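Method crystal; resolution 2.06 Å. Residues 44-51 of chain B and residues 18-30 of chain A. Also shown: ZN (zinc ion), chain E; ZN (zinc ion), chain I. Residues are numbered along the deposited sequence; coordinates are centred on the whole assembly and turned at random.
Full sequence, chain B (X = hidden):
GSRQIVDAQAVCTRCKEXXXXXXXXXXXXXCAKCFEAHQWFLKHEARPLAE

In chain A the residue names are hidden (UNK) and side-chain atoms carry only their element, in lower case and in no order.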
# COMPACT_ATOMS: atom_id res chain seq x y z
N HIS B 44 5.02 -10.03 3.73
CA HIS B 44 5.00 -8.74 4.39
C HIS B 44 3.74 -7.97 4.01
O HIS B 44 3.28 -8.05 2.86
CB HIS B 44 6.23 -7.89 4.02
CG HIS B 44 7.51 -8.35 4.65
ND1 HIS B 44 8.71 -7.73 4.39
CD2 HIS B 44 7.78 -9.34 5.52
CE1 HIS B 44 9.67 -8.32 5.08
NE2 HIS B 44 9.13 -9.31 5.77
N GLU B 45 3.20 -7.21 4.96
CA GLU B 45 2.19 -6.22 4.62
C GLU B 45 2.80 -5.16 3.72
O GLU B 45 3.86 -4.60 4.03
CB GLU B 45 1.65 -5.56 5.89
CG GLU B 45 0.42 -6.19 6.49
CD GLU B 45 -0.21 -5.28 7.53
OE1 GLU B 45 0.48 -4.92 8.51
OE2 GLU B 45 -1.39 -4.92 7.37
N ALA B 46 2.13 -4.86 2.62
CA ALA B 46 2.62 -3.87 1.67
C ALA B 46 1.42 -3.31 0.93
O ALA B 46 0.33 -3.89 0.95
CB ALA B 46 3.64 -4.46 0.70
N ARG B 47 1.63 -2.19 0.27
CA ARG B 47 0.53 -1.57 -0.43
C ARG B 47 0.96 -0.93 -1.73
O ARG B 47 2.11 -0.47 -1.86
CB ARG B 47 -0.14 -0.51 0.45
CG ARG B 47 0.66 0.76 0.60
CD ARG B 47 -0.35 1.87 0.70
NE ARG B 47 0.12 3.12 1.27
CZ ARG B 47 0.16 4.25 0.58
NH1 ARG B 47 -0.21 4.28 -0.69
NH2 ARG B 47 0.57 5.36 1.18
N PRO B 48 0.06 -0.87 -2.71
CA PRO B 48 0.29 0.00 -3.86
C PRO B 48 0.43 1.44 -3.41
O PRO B 48 -0.12 1.85 -2.39
CB PRO B 48 -0.96 -0.20 -4.73
CG PRO B 48 -1.56 -1.52 -4.24
CD PRO B 48 -1.25 -1.55 -2.77
N LEU B 49 1.21 2.21 -4.17
CA LEU B 49 1.26 3.64 -3.98
C LEU B 49 0.11 4.28 -4.74
O LEU B 49 -0.29 3.80 -5.81
CB LEU B 49 2.60 4.20 -4.47
CG LEU B 49 3.81 3.81 -3.64
CD1 LEU B 49 5.05 4.28 -4.43
CD2 LEU B 49 3.83 4.38 -2.26
N ALA B 50 -0.46 5.34 -4.17
CA ALA B 50 -1.47 6.10 -4.89
C ALA B 50 -0.87 6.57 -6.22
O ALA B 50 0.30 6.93 -6.29
CB ALA B 50 -1.95 7.29 -4.06
N GLU B 51 -1.67 6.51 -7.27
CA GLU B 51 -1.20 6.93 -8.60
C GLU B 51 -1.11 8.45 -8.65
O GLU B 51 -1.23 9.06 -9.71
CB GLU B 51 -2.13 6.39 -9.69
CG GLU B 51 -2.00 4.88 -9.90
CD GLU B 51 -3.14 4.30 -10.71
OE1 GLU B 51 -3.44 4.83 -11.80
OE2 GLU B 51 -3.74 3.30 -10.26
N UNK A 18 -5.76 -0.22 12.73
CA UNK A 18 -4.84 -0.98 11.89
C UNK A 18 -5.54 -1.47 10.63
O UNK A 18 -6.67 -1.97 10.67
c UNK A 18 -4.28 -2.17 12.66
o UNK A 18 -5.19 -3.26 12.67
N UNK A 19 -4.85 -1.34 9.49
CA UNK A 19 -5.45 -1.56 8.18
C UNK A 19 -5.34 -3.01 7.73
O UNK A 19 -4.41 -3.73 8.10
c UNK A 19 -4.79 -0.67 7.13
N UNK A 20 -6.30 -3.42 6.90
CA UNK A 20 -6.36 -4.79 6.39
C UNK A 20 -6.53 -4.89 4.88
O UNK A 20 -6.29 -5.97 4.33
o UNK A 20 -6.26 -6.12 9.01
o UNK A 20 -8.25 -5.26 9.33
c UNK A 20 -7.50 -5.55 7.07
c UNK A 20 -7.33 -5.65 8.58
N UNK A 21 -6.95 -3.82 4.20
CA UNK A 21 -7.25 -3.86 2.77
C UNK A 21 -6.75 -2.59 2.09
O UNK A 21 -6.58 -1.55 2.72
c UNK A 21 -8.75 -4.00 2.48
c UNK A 21 -9.36 -5.28 2.95
c UNK A 21 -9.81 -5.41 4.24
c UNK A 21 -10.51 -7.66 3.80
c UNK A 21 -10.37 -6.60 4.68
c UNK A 21 -10.07 -7.53 2.50
c UNK A 21 -9.50 -6.35 2.08
N UNK A 22 -6.54 -2.70 0.77
CA UNK A 22 -6.27 -1.55 -0.09
C UNK A 22 -7.26 -1.56 -1.25
O UNK A 22 -7.36 -2.56 -1.96
c UNK A 22 -4.56 -0.79 -3.07
c UNK A 22 -4.08 1.59 -0.37
c UNK A 22 -3.55 3.46 -1.82
n UNK A 22 -4.24 0.38 -3.71
c UNK A 22 -4.04 1.36 -2.78
c UNK A 22 -3.70 2.70 -2.94
c UNK A 22 -4.23 0.79 -1.51
c UNK A 22 -4.85 -1.61 -0.66
c UNK A 22 -4.56 -0.59 -1.72
c UNK A 22 -3.74 2.91 -0.54
N UNK A 23 -7.95 -0.45 -1.47
CA UNK A 23 -8.87 -0.35 -2.60
C UNK A 23 -8.22 0.46 -3.72
O UNK A 23 -7.87 1.63 -3.53
s UNK A 23 -11.21 0.61 -3.69
c UNK A 23 -10.19 0.31 -2.21
N UNK A 24 -8.11 -0.15 -4.90
CA UNK A 24 -7.41 0.51 -6.00
C UNK A 24 -8.16 1.71 -6.55
O UNK A 24 -7.54 2.62 -7.11
c UNK A 24 -3.76 -1.99 -6.71
c UNK A 24 -4.07 -3.26 -6.28
c UNK A 24 -6.09 -1.46 -6.84
c UNK A 24 -6.40 -2.74 -6.41
c UNK A 24 -5.39 -3.64 -6.14
c UNK A 24 -7.17 -0.49 -7.13
c UNK A 24 -4.77 -1.10 -6.97
N UNK A 25 -9.49 1.73 -6.42
CA UNK A 25 -10.23 2.87 -6.94
C UNK A 25 -10.41 3.97 -5.91
O UNK A 25 -10.33 5.15 -6.24
c UNK A 25 -11.47 1.74 -8.85
o UNK A 25 -13.23 0.35 -9.62
c UNK A 25 -12.20 0.41 -8.92
o UNK A 25 -11.74 -0.56 -8.29
c UNK A 25 -11.58 2.40 -7.48
N UNK A 26 -10.64 3.61 -4.64
CA UNK A 26 -10.60 4.62 -3.59
C UNK A 26 -9.17 5.09 -3.32
O UNK A 26 -8.97 6.23 -2.90
s UNK A 26 -13.04 3.63 -2.42
c UNK A 26 -11.26 4.07 -2.31
N UNK A 27 -8.17 4.25 -3.60
CA UNK A 27 -6.78 4.52 -3.23
C UNK A 27 -6.70 4.81 -1.73
O UNK A 27 -6.28 5.88 -1.28
c UNK A 27 -6.47 5.62 -5.53
o UNK A 27 -4.56 6.40 -6.75
c UNK A 27 -5.22 5.41 -6.38
o UNK A 27 -4.91 4.24 -6.69
c UNK A 27 -6.18 5.68 -4.04
N UNK A 28 -7.15 3.82 -0.95
CA UNK A 28 -7.31 4.00 0.48
C UNK A 28 -6.96 2.71 1.19
O UNK A 28 -7.28 1.62 0.70
c UNK A 28 -9.16 5.75 0.83
o UNK A 28 -11.10 5.36 2.18
c UNK A 28 -8.75 4.33 0.87
c UNK A 28 -10.64 5.93 1.19
n UNK A 28 -11.41 6.48 0.26
N UNK A 29 -6.38 2.84 2.37
CA UNK A 29 -6.23 1.74 3.31
C UNK A 29 -7.45 1.70 4.23
O UNK A 29 -7.85 2.72 4.78
c UNK A 29 -3.33 0.51 3.06
c UNK A 29 -3.65 1.93 3.40
c UNK A 29 -4.98 1.94 4.15
c UNK A 29 -2.60 2.59 4.27
N UNK A 30 -8.00 0.50 4.42
CA UNK A 30 -9.18 0.32 5.26
C UNK A 30 -9.00 -0.86 6.21
O UNK A 30 -8.47 -1.90 5.84
c UNK A 30 -11.69 0.91 2.35
c UNK A 30 -10.41 0.09 4.37
c UNK A 30 -10.68 1.27 3.43
c UNK A 30 -11.15 2.49 4.22
ZN ZN E . -13.21 1.45 -3.10
ZN ZN I . 8.94 -6.41 2.77
O HOH W 1 -3.26 -6.93 8.15

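Position 18 carries one carbon and then one oxygen, too far from chain B to touch it; a short hydroxyl side chain on an exposed loop is serine, Ser A18. Position 19 has a single carbon, directed toward chain B, and is alanine, a small apolar residue suited to a buried site. Its backbone O lies 3.3 Å from OE2 of Glu B45, two acceptors that cannot bond to each other. Position 20 shows two carbons, the second bearing two oxygens: aspartate. A water lies 3.2 Å from OD1 of Asp A20 and 2.9 Å from OE2 of Glu B45, placed to donate to either.

At position 21 one carbon leads to a six-carbon ring, out of reach of chain B: phenylalanine, whose ring touches a crystal neighbour instead. Position 22 has one carbon followed by fused five- and six-membered rings holding eight carbons and one nitrogen, which is tryptophan. The broad indole suits a buried site facing proline: CD of Pro B48 sits 3.6 Å from the centroid of the five-membered ring of Trp A22, over its face, a CH-pi contact. NH1 of Arg B47 approaches CH2 of Trp A22 at 3.6 Å.

Position 23, one carbon and a sulfur 2.2 Å from the zinc of chain E, is cysteine. Position 24, again one carbon and a six-carbon ring, is phenylalanine; although its CA-to-CB bond points sideways, the ring brings CE1 of Phe A24 to 3.3 Å from CG of Pro B48. Position 25 has three carbons, the last with two oxygens, and is an exposed glutamate directed away from chain B. Position 26 repeats carbon and sulfur, with the sulfur 2.3 Å from the same zinc: Cys A26, whose N also donates to SG of Cys A23 (3.2 Å).

Position 27 has three carbons ending in two oxygens, pointing toward chain B: glutamate. Its length lets OE1 of Glu A27 accept a hydrogen bond from N of Glu B51 at 2.9 Å. Position 28, three carbons ending in one oxygen and one nitrogen, turns away and is glutamine, its polar amide suiting a partly exposed site. Position 29 has four carbons forked at the second, hence leucine; CD2 of Leu A29 packs 4.0 Å from CD of Arg B47. Position 30 has the same forked pattern, Leu A30, out of reach but buried, as suits an apolar side chain.

The contact is chiefly apolar: Pro B48 packs against Trp A22 and Phe A24, while Arg B47 reaches Trp A22 and Leu A29. One direct hydrogen bond, that from Glu B51 to Glu A27, meets the poorly ordered end of chain B, despite like-charged Glu B51 OE2 and Glu A27 OE2 lying 3.9 Å apart.

Chain A (18-30) SADFWCFECEQLL
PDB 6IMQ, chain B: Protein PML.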